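Local coordinates for particle-associated glycoside hydrolase (Acinetobacter phage Fri1, PDB 6C72), which probably degrades the capsular polysaccharide of Acinetobacter baumannii as a trimeric phage tailspike, opening the way for virus entry, at residues F220-I225 with E242-R247; F229-V234 with H257-C262; C262-A267 with K283-Q288. All coordinates share one frame; numbering follows the deposited sequence.

Interaction 1: F220-I225 with E242-R247; sequences FGIKII and EGLYIR
F220 lays its ring over one face of the Y245 ring, with CZ of F220 above the centre of the tyrosine; in return, CD2 of Y245 lies over one face of F220, toward its rim. The planes differ by 31° and the centroids are 4.3 Å apart, an oblique aromatic pair. In the plane of the phenylalanine, at its edge, stands a carboxylate: E242 OE1 is 3.2 Å from F220 CE1. A bend at chi2 (88°) sets CD of E242, and its carboxylate lies nearly coplanar with the ring, while OE2 turns to R269 in a salt bridge and to N270. CG of K223 approaches the Y245 ring obliquely, and its extended chain carries NZ to N164 of the second subunit.

On the opposite face the side chains are aliphatic. CD1 of I224 touches L244 CD1 at 3.8 Å and I246 CD1 at 3.9 Å. The backbones run parallel, 10° apart, with bonds that alternate in direction: I222 N to G243 O, Y245 N to I222 O (2.8 Å), I224 N to Y245 O (2.7 Å) and R247 N to I224 O.

This in-register pairing, with aliphatic residues in line on the inner face, is characteristic of successive coils of a parallel beta-helix. Strand 188-192 flanks 220-224, strand 272-275 flanks 244-247, and F229, H257 and F259 pack against the aliphatic face.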
loop_
_atom_site.group_PDB
_atom_site.type_symbol
_atom_site.label_atom_id
_atom_site.label_comp_id
_atom_site.label_asym_id
_atom_site.label_seq_id
_atom_site.Cartn_x
_atom_site.Cartn_y
_atom_site.Cartn_z
ATOM N N PHE A 220 -30.586 -12.381 -0.925
ATOM C CA PHE A 220 -29.429 -11.600 -0.528
ATOM C C PHE A 220 -29.607 -11.053 0.876
ATOM O O PHE A 220 -30.719 -10.690 1.284
ATOM C CB PHE A 220 -29.196 -10.413 -1.468
ATOM C CG PHE A 220 -29.039 -10.790 -2.917
ATOM C CD1 PHE A 220 -27.934 -11.527 -3.345
ATOM C CD2 PHE A 220 -29.990 -10.386 -3.858
ATOM C CE1 PHE A 220 -27.784 -11.864 -4.688
ATOM C CE2 PHE A 220 -29.844 -10.711 -5.197
ATOM C CZ PHE A 220 -28.734 -11.451 -5.619
ATOM N N GLY A 221 -28.496 -10.974 1.605
ATOM C CA GLY A 221 -28.456 -10.160 2.801
ATOM C C GLY A 221 -28.376 -8.692 2.434
ATOM O O GLY A 221 -29.373 -7.970 2.499
ATOM N N ILE A 222 -27.192 -8.245 2.025
ATOM C CA ILE A 222 -26.970 -6.881 1.562
ATOM C C ILE A 222 -26.778 -6.935 0.057
ATOM O O ILE A 222 -25.882 -7.634 -0.432
ATOM C CB ILE A 222 -25.755 -6.223 2.236
ATOM C CG1 ILE A 222 -25.827 -6.362 3.758
ATOM C CG2 ILE A 222 -25.656 -4.748 1.824
ATOM C CD1 ILE A 222 -24.560 -5.941 4.468
ATOM N N LYS A 223 -27.646 -6.241 -0.671
ATOM C CA LYS A 223 -27.515 -6.029 -2.107
ATOM C C LYS A 223 -27.224 -4.553 -2.328
ATOM O O LYS A 223 -28.044 -3.699 -1.975
ATOM C CB LYS A 223 -28.783 -6.455 -2.858
ATOM C CG LYS A 223 -28.729 -6.166 -4.339
ATOM C CD LYS A 223 -29.962 -6.637 -5.125
ATOM C CE LYS A 223 -29.768 -6.252 -6.602
ATOM N NZ LYS A 223 -30.922 -6.540 -7.519
ATOM N N ILE A 224 -26.059 -4.253 -2.892
ATOM C CA ILE A 224 -25.583 -2.880 -3.024
ATOM C C ILE A 224 -25.621 -2.471 -4.489
ATOM O O ILE A 224 -24.943 -3.076 -5.329
ATOM C CB ILE A 224 -24.175 -2.712 -2.442
ATOM C CG1 ILE A 224 -24.174 -3.054 -0.947
ATOM C CG2 ILE A 224 -23.696 -1.295 -2.653
ATOM C CD1 ILE A 224 -22.759 -3.001 -0.319
ATOM N N ILE A 225 -26.431 -1.461 -4.792
ATOM C CA ILE A 225 -26.371 -0.759 -6.070
ATOM C C ILE A 225 -25.825 0.650 -5.905
ATOM O O ILE A 225 -25.252 1.189 -6.864
ATOM C CB ILE A 225 -27.756 -0.707 -6.754
ATOM C CG1 ILE A 225 -28.490 -2.038 -6.614
ATOM C CG2 ILE A 225 -27.653 -0.318 -8.239
ATOM C CD1 ILE A 225 -29.899 -1.975 -7.181
ATOM N N GLU A 242 -26.357 -14.940 -1.846
ATOM C CA GLU A 242 -25.170 -14.396 -1.201
ATOM C C GLU A 242 -25.554 -13.600 0.038
ATOM O O GLU A 242 -26.602 -12.951 0.085
ATOM C CB GLU A 242 -24.366 -13.483 -2.144
ATOM C CG GLU A 242 -23.525 -14.219 -3.172
ATOM C CD GLU A 242 -24.300 -14.509 -4.446
ATOM O OE1 GLU A 242 -25.266 -13.767 -4.746
ATOM O OE2 GLU A 242 -23.942 -15.480 -5.146
ATOM N N GLY A 243 -24.671 -13.627 1.033
ATOM C CA GLY A 243 -24.827 -12.708 2.143
ATOM C C GLY A 243 -24.622 -11.261 1.728
ATOM O O GLY A 243 -25.300 -10.361 2.230
ATOM N N LEU A 244 -23.700 -11.022 0.797
ATOM C CA LEU A 244 -23.391 -9.700 0.268
ATOM C C LEU A 244 -23.295 -9.796 -1.248
ATOM O O LEU A 244 -22.659 -10.717 -1.772
ATOM C CB LEU A 244 -22.073 -9.173 0.853
ATOM C CG LEU A 244 -21.439 -7.933 0.212
ATOM C CD1 LEU A 244 -22.283 -6.679 0.394
ATOM C CD2 LEU A 244 -20.008 -7.724 0.717
ATOM N N TYR A 245 -23.931 -8.858 -1.945
ATOM C CA TYR A 245 -23.984 -8.844 -3.402
ATOM C C TYR A 245 -23.916 -7.394 -3.861
ATOM O O TYR A 245 -24.758 -6.578 -3.471
ATOM C CB TYR A 245 -25.259 -9.525 -3.896
ATOM C CG TYR A 245 -25.425 -9.630 -5.397
ATOM C CD1 TYR A 245 -24.967 -10.739 -6.087
ATOM C CD2 TYR A 245 -26.085 -8.638 -6.116
ATOM C CE1 TYR A 245 -25.135 -10.862 -7.451
ATOM C CE2 TYR A 245 -26.261 -8.743 -7.488
ATOM C CZ TYR A 245 -25.780 -9.861 -8.151
ATOM O OH TYR A 245 -25.957 -9.979 -9.516
ATOM N N ILE A 246 -22.912 -7.059 -4.663
ATOM C CA ILE A 246 -22.679 -5.675 -5.055
ATOM C C ILE A 246 -22.757 -5.576 -6.570
ATOM O O ILE A 246 -21.879 -6.084 -7.286
ATOM C CB ILE A 246 -21.336 -5.165 -4.541
ATOM C CG1 ILE A 246 -21.207 -5.468 -3.030
ATOM C CG2 ILE A 246 -21.199 -3.693 -4.876
ATOM C CD1 ILE A 246 -20.003 -4.838 -2.366
ATOM N N ARG A 247 -23.768 -4.870 -7.065
ATOM C CA ARG A 247 -23.915 -4.696 -8.506
ATOM C C ARG A 247 -24.534 -3.331 -8.765
ATOM O O ARG A 247 -25.724 -3.135 -8.515
ATOM C CB ARG A 247 -24.772 -5.813 -9.096
ATOM C CG ARG A 247 -24.833 -5.770 -10.595
ATOM C CD ARG A 247 -25.802 -6.748 -11.198
ATOM N NE ARG A 247 -25.586 -6.762 -12.629
ATOM C CZ ARG A 247 -26.454 -7.211 -13.529
ATOM N NH1 ARG A 247 -27.629 -7.691 -13.135
ATOM N NH2 ARG A 247 -26.143 -7.169 -14.825
#

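Interaction 2: F229-V234 with H257-C262; sequences FTAKWV and HYFENC. With ZN (zinc ion), chain M.
N261 stacks on W233, and its side chain can be followed over the indole atom by atom. CB sits above the centre of the six-membered ring, 3.5 Å from the centroid and 10° off the normal, a CH-pi contact. CG is nearest W233 CZ2, at 3.5 Å. Beyond it the amide lies almost parallel to the indole, 13° between planes: ND2 rests by CZ2 and CE2, and OD1 near CH2, while accepting hydrogen bonds from N284 and from S228 of the third subunit. On W233 a chi1 of -61° sets CG beside the backbone N, and the ring end comes back to the other strand although CB leaves away from it.

The strands leading up to this corner are parallel, equivalents from successive beta-helix coils, joined by alternating backbone bonds such as A231 N to Y258 O and E260 N to A231 O. Just ahead of strand 230-232, F229 N donates to H257 ND1 at 3.1 Å, the donor lying in the imidazole plane. On the buried face A231 CB meets F259 CD2 at 3.6 Å, and SG of C262 lies against CB of both A231 and V234.

The outward face carries T230, K232, Y258 and E260. E260 OE2 binds a zinc ion at 2.4 Å, and water 2 is a further ligand. E260 OE1 takes a hydrogen bond from Y258 OH (2.8 Å), which comes from above the carboxylate plane, and a water bridges OE1 to K232 NZ.

With F229 N as donor, ND1 of H257 is probably the unprotonated nitrogen. At E260 the two oxygens divide their work, OE2 to metal and to N256 of the third subunit, OE1 to tyrosine and water, which should fix the carboxylate's rotation.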
loop_
_atom_site.group_PDB
_atom_site.type_symbol
_atom_site.label_atom_id
_atom_site.label_comp_id
_atom_site.label_asym_id
_atom_site.label_seq_id
_atom_site.Cartn_x
_atom_site.Cartn_y
_atom_site.Cartn_z
ATOM N N PHE A 229 -21.011 2.677 0.617
ATOM C CA PHE A 229 -21.624 1.901 1.679
ATOM C C PHE A 229 -20.549 1.460 2.674
ATOM O O PHE A 229 -19.379 1.285 2.308
ATOM C CB PHE A 229 -22.326 0.680 1.095
ATOM C CG PHE A 229 -23.149 -0.080 2.085
ATOM C CD1 PHE A 229 -24.457 0.301 2.364
ATOM C CD2 PHE A 229 -22.599 -1.170 2.758
ATOM C CE1 PHE A 229 -25.220 -0.414 3.285
ATOM C CE2 PHE A 229 -23.341 -1.884 3.678
ATOM C CZ PHE A 229 -24.661 -1.512 3.943
ATOM N N THR A 230 -20.948 1.308 3.938
ATOM C CA THR A 230 -20.030 0.918 5.006
ATOM C C THR A 230 -20.686 -0.095 5.939
ATOM O O THR A 230 -21.808 0.128 6.408
ATOM C CB THR A 230 -19.587 2.151 5.807
ATOM O OG1 THR A 230 -18.967 3.105 4.921
ATOM C CG2 THR A 230 -18.634 1.756 6.918
ATOM N N ALA A 231 -19.977 -1.186 6.247
ATOM C CA ALA A 231 -20.474 -2.191 7.180
ATOM C C ALA A 231 -19.379 -2.578 8.162
ATOM O O ALA A 231 -18.222 -2.780 7.767
ATOM C CB ALA A 231 -20.987 -3.443 6.458
ATOM N N LYS A 232 -19.751 -2.663 9.443
ATOM C CA LYS A 232 -18.840 -3.053 10.514
ATOM C C LYS A 232 -19.545 -3.994 11.481
ATOM O O LYS A 232 -20.697 -3.756 11.856
ATOM C CB LYS A 232 -18.321 -1.832 11.276
ATOM C CG LYS A 232 -17.428 -0.960 10.442
ATOM C CD LYS A 232 -17.149 0.374 11.101
ATOM C CE LYS A 232 -16.204 1.217 10.234
ATOM N NZ LYS A 232 -15.368 2.139 11.071
ATOM N N TRP A 233 -18.844 -5.058 11.885
ATOM C CA TRP A 233 -19.372 -6.040 12.839
ATOM C C TRP A 233 -20.736 -6.571 12.380
ATOM O O TRP A 233 -21.740 -6.501 13.094
ATOM C CB TRP A 233 -19.454 -5.447 14.241
ATOM C CG TRP A 233 -18.136 -5.037 14.765
ATOM C CD1 TRP A 233 -17.662 -3.760 14.880
ATOM C CD2 TRP A 233 -17.105 -5.895 15.273
ATOM N NE1 TRP A 233 -16.397 -3.767 15.421
ATOM C CE2 TRP A 233 -16.030 -5.064 15.671
ATOM C CE3 TRP A 233 -16.982 -7.281 15.421
ATOM C CZ2 TRP A 233 -14.848 -5.576 16.209
ATOM C CZ3 TRP A 233 -15.807 -7.789 15.955
ATOM C CH2 TRP A 233 -14.757 -6.936 16.346
ATOM N N VAL A 234 -20.769 -7.078 11.149
ATOM C CA VAL A 234 -21.958 -7.690 10.573
ATOM C C VAL A 234 -21.616 -9.106 10.138
ATOM O O VAL A 234 -20.628 -9.322 9.429
ATOM C CB VAL A 234 -22.501 -6.874 9.384
ATOM C CG1 VAL A 234 -23.466 -7.719 8.578
ATOM C CG2 VAL A 234 -23.197 -5.627 9.894
ATOM N N HIS A 257 -16.695 1.168 -1.222
ATOM C CA HIS A 257 -17.370 0.353 -0.228
ATOM C C HIS A 257 -16.356 -0.234 0.740
ATOM O O HIS A 257 -15.318 -0.755 0.328
ATOM C CB HIS A 257 -18.182 -0.756 -0.890
ATOM C CG HIS A 257 -19.186 -0.246 -1.872
ATOM N ND1 HIS A 257 -20.070 0.766 -1.567
ATOM C CD2 HIS A 257 -19.473 -0.628 -3.140
ATOM C CE1 HIS A 257 -20.854 0.993 -2.607
ATOM N NE2 HIS A 257 -20.513 0.159 -3.572
ATOM N N TYR A 258 -16.687 -0.197 2.020
ATOM C CA TYR A 258 -15.753 -0.577 3.060
ATOM C C TYR A 258 -16.418 -1.544 4.028
ATOM O O TYR A 258 -17.525 -1.284 4.508
ATOM C CB TYR A 258 -15.251 0.663 3.792
ATOM C CG TYR A 258 -14.193 0.342 4.796
ATOM C CD1 TYR A 258 -12.888 0.115 4.404
ATOM C CD2 TYR A 258 -14.506 0.240 6.144
ATOM C CE1 TYR A 258 -11.912 -0.190 5.332
ATOM C CE2 TYR A 258 -13.547 -0.058 7.071
ATOM C CZ TYR A 258 -12.252 -0.284 6.659
ATOM O OH TYR A 258 -11.294 -0.593 7.591
ATOM N N PHE A 259 -15.736 -2.647 4.314
ATOM C CA PHE A 259 -16.218 -3.675 5.227
ATOM C C PHE A 259 -15.106 -4.034 6.200
ATOM O O PHE A 259 -13.974 -4.301 5.782
ATOM C CB PHE A 259 -16.676 -4.928 4.468
ATOM C CG PHE A 259 -17.691 -4.642 3.396
ATOM C CD1 PHE A 259 -17.284 -4.247 2.120
ATOM C CD2 PHE A 259 -19.046 -4.757 3.665
ATOM C CE1 PHE A 259 -18.212 -3.974 1.124
ATOM C CE2 PHE A 259 -19.993 -4.489 2.672
ATOM C CZ PHE A 259 -19.569 -4.090 1.387
ATOM N N GLU A 260 -15.428 -4.029 7.491
ATOM C CA GLU A 260 -14.457 -4.397 8.511
ATOM C C GLU A 260 -15.125 -5.248 9.578
ATOM O O GLU A 260 -16.260 -4.978 9.964
ATOM C CB GLU A 260 -13.823 -3.172 9.162
ATOM C CG GLU A 260 -12.653 -3.530 10.051
ATOM C CD GLU A 260 -11.992 -2.310 10.634
ATOM O OE1 GLU A 260 -12.264 -1.198 10.122
ATOM O OE2 GLU A 260 -11.216 -2.459 11.603
ATOM N N ASN A 261 -14.422 -6.274 10.048
ATOM C CA ASN A 261 -14.916 -7.111 11.143
ATOM C C ASN A 261 -16.247 -7.763 10.784
ATOM O O ASN A 261 -17.144 -7.866 11.618
ATOM C CB ASN A 261 -15.040 -6.310 12.440
ATOM C CG ASN A 261 -13.705 -5.761 12.910
ATOM O OD1 ASN A 261 -12.747 -6.510 13.085
ATOM N ND2 ASN A 261 -13.633 -4.445 13.097
ATOM N N CYS A 262 -16.403 -8.148 9.523
ATOM C CA CYS A 262 -17.620 -8.789 9.049
ATOM C C CYS A 262 -17.351 -10.258 8.761
ATOM O O CYS A 262 -16.247 -10.637 8.378
ATOM C CB CYS A 262 -18.163 -8.098 7.786
ATOM S SG CYS A 262 -18.784 -6.407 8.071
HETATM ZN ZN ZN M . -9.728 -0.616 11.861
HETATM O O HOH W 1 -13.278 0.900 11.689
HETATM O O HOH W 2 -7.981 -1.738 12.463
#

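Interaction 3: C262-A267 with K283-Q288; sequences CNFLDA and KNCTFQ
T286 OG1 donates to N263 OD1 at 2.7 Å, in the plane of the asparagine amide and on a lone pair. With chi1 at 75°, OG1 sits between its own backbone N and carbonyl carbon, and there it also accepts a bond from Q288 NE2 (2.8 Å). N263 OD1 takes a second hydrogen from a water that bridges to N284 O, while N263 ND2 goes to D235.

Backbone bonds tie the strands in parallel register: T286 N to C262 O, F264 N to T286 O (2.9 Å) and Q288 N to F264 O. Ahead of them C262 N gives a long bond to C285 SG, at 3.6 Å.

Farther out, L265 CD2 lies beside the Q288 side chain, nearest NE2. On the buried face F264 and F287 point the same way with planes 21° apart, but slid so far that they barely overlap; CD2 of F264 meets CE2 of F287 at 3.4 Å. Matching inward phenylalanines on neighbouring coils are consistent with the aromatic files of a beta-helix interior.

The pair 263-264 and 286-289 lies between strand 234-237 on one side and 321-324 on the other, where F322 continues the phenylalanine file; F259 packs on F264 from strand 255-260.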
loop_
_atom_site.group_PDB
_atom_site.type_symbol
_atom_site.label_atom_id
_atom_site.label_comp_id
_atom_site.label_asym_id
_atom_site.label_seq_id
_atom_site.Cartn_x
_atom_site.Cartn_y
_atom_site.Cartn_z
ATOM N N CYS A 262 -16.403 -8.148 9.523
ATOM C CA CYS A 262 -17.620 -8.789 9.049
ATOM C C CYS A 262 -17.351 -10.258 8.761
ATOM O O CYS A 262 -16.247 -10.637 8.378
ATOM C CB CYS A 262 -18.163 -8.098 7.786
ATOM S SG CYS A 262 -18.784 -6.407 8.071
ATOM N N ASN A 263 -18.363 -11.090 8.942
ATOM C CA ASN A 263 -18.238 -12.520 8.693
ATOM C C ASN A 263 -19.328 -12.935 7.728
ATOM O O ASN A 263 -20.506 -13.012 8.102
ATOM C CB ASN A 263 -18.322 -13.324 9.986
ATOM C CG ASN A 263 -17.225 -12.954 10.952
ATOM O OD1 ASN A 263 -16.061 -13.217 10.684
ATOM N ND2 ASN A 263 -17.586 -12.353 12.082
ATOM N N PHE A 264 -18.942 -13.194 6.490
ATOM C CA PHE A 264 -19.890 -13.638 5.474
ATOM C C PHE A 264 -19.855 -15.164 5.469
ATOM O O PHE A 264 -18.930 -15.784 4.938
ATOM C CB PHE A 264 -19.544 -12.999 4.135
ATOM C CG PHE A 264 -19.416 -11.493 4.223
ATOM C CD1 PHE A 264 -20.541 -10.691 4.254
ATOM C CD2 PHE A 264 -18.178 -10.885 4.323
ATOM C CE1 PHE A 264 -20.439 -9.314 4.349
ATOM C CE2 PHE A 264 -18.073 -9.501 4.418
ATOM C CZ PHE A 264 -19.207 -8.718 4.420
ATOM N N LEU A 265 -20.858 -15.774 6.103
ATOM C CA LEU A 265 -20.815 -17.206 6.360
ATOM C C LEU A 265 -21.613 -17.957 5.307
ATOM O O LEU A 265 -21.695 -17.507 4.159
ATOM C CB LEU A 265 -21.334 -17.518 7.765
ATOM C CG LEU A 265 -20.699 -16.712 8.899
ATOM C CD1 LEU A 265 -21.336 -17.080 10.254
ATOM C CD2 LEU A 265 -19.189 -16.905 8.953
ATOM N N ASP A 266 -22.227 -19.073 5.702
ATOM C CA ASP A 266 -22.788 -20.000 4.735
ATOM C C ASP A 266 -23.859 -19.330 3.888
ATOM O O ASP A 266 -24.696 -18.570 4.388
ATOM C CB ASP A 266 -23.384 -21.218 5.441
ATOM C CG ASP A 266 -24.486 -20.838 6.421
ATOM O OD1 ASP A 266 -24.173 -20.202 7.452
ATOM O OD2 ASP A 266 -25.674 -21.140 6.149
ATOM N N ALA A 267 -23.802 -19.607 2.590
ATOM C CA ALA A 267 -24.815 -19.196 1.635
ATOM C C ALA A 267 -24.861 -20.257 0.547
ATOM O O ALA A 267 -23.862 -20.932 0.286
ATOM C CB ALA A 267 -24.518 -17.810 1.055
ATOM N N LYS A 283 -11.420 -5.585 5.325
ATOM C CA LYS A 283 -10.372 -5.652 6.336
ATOM C C LYS A 283 -10.860 -6.486 7.510
ATOM O O LYS A 283 -11.915 -6.196 8.078
ATOM C CB LYS A 283 -9.976 -4.258 6.814
ATOM C CG LYS A 283 -8.782 -4.257 7.755
ATOM C CD LYS A 283 -8.795 -3.004 8.612
ATOM C CE LYS A 283 -8.150 -1.832 7.891
ATOM N NZ LYS A 283 -6.651 -1.848 8.082
ATOM N N ASN A 284 -10.091 -7.519 7.869
ATOM C CA ASN A 284 -10.419 -8.400 8.996
ATOM C C ASN A 284 -11.835 -8.955 8.862
ATOM O O ASN A 284 -12.625 -8.952 9.814
ATOM C CB ASN A 284 -10.223 -7.691 10.340
ATOM C CG ASN A 284 -10.195 -8.665 11.524
ATOM O OD1 ASN A 284 -9.700 -9.795 11.412
ATOM N ND2 ASN A 284 -10.735 -8.229 12.669
ATOM N N CYS A 285 -12.184 -9.369 7.650
ATOM C CA CYS A 285 -13.449 -10.034 7.382
ATOM C C CYS A 285 -13.173 -11.496 7.075
ATOM O O CYS A 285 -12.064 -11.854 6.704
ATOM C CB CYS A 285 -14.178 -9.373 6.204
ATOM S SG CYS A 285 -14.578 -7.633 6.497
ATOM N N THR A 286 -14.180 -12.348 7.220
ATOM C CA THR A 286 -14.024 -13.750 6.862
ATOM C C THR A 286 -15.092 -14.151 5.859
ATOM O O THR A 286 -16.137 -13.506 5.747
ATOM C CB THR A 286 -14.090 -14.691 8.084
ATOM O OG1 THR A 286 -15.441 -14.819 8.540
ATOM C CG2 THR A 286 -13.205 -14.194 9.230
ATOM N N PHE A 287 -14.790 -15.188 5.083
ATOM C CA PHE A 287 -15.716 -15.769 4.115
ATOM C C PHE A 287 -15.671 -17.278 4.319
ATOM O O PHE A 287 -14.641 -17.906 4.049
ATOM C CB PHE A 287 -15.341 -15.385 2.677
ATOM C CG PHE A 287 -15.166 -13.893 2.459
ATOM C CD1 PHE A 287 -13.955 -13.267 2.738
ATOM C CD2 PHE A 287 -16.219 -13.121 1.977
ATOM C CE1 PHE A 287 -13.786 -11.909 2.544
ATOM C CE2 PHE A 287 -16.066 -11.757 1.770
ATOM C CZ PHE A 287 -14.843 -11.146 2.053
ATOM N N GLN A 288 -16.749 -17.861 4.842
ATOM C CA GLN A 288 -16.687 -19.234 5.340
ATOM C C GLN A 288 -17.883 -20.037 4.855
ATOM O O GLN A 288 -19.027 -19.635 5.074
ATOM C CB GLN A 288 -16.619 -19.265 6.873
ATOM C CG GLN A 288 -15.815 -18.122 7.459
ATOM C CD GLN A 288 -15.338 -18.382 8.871
ATOM O OE1 GLN A 288 -14.807 -19.458 9.170
ATOM N NE2 GLN A 288 -15.508 -17.396 9.747
HETATM O O HOH W 3 -14.081 -11.051 11.213
#

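How the interactions relate
Following the chain from the N terminus, 220-225 opens interaction 1 and 229-234 opens interaction 2 before 242-247 closes the first; 257-262 then closes the second, so their loops cross. C262 is shared: it ends interaction 2 and opens interaction 3, which 283-288 closes in series. Each loop is one coil of the parallel beta-helix. Interactions 1 and 2 join consecutive coils on two adjoining faces and meet inside, where I224 CD1 touches F229 CD2 at 3.6 Å. L244 also packs on F264, bringing interaction 3 into the same core. Interactions 2 and 3 are tied further by F259 O with K283 N, and both touch the third subunit.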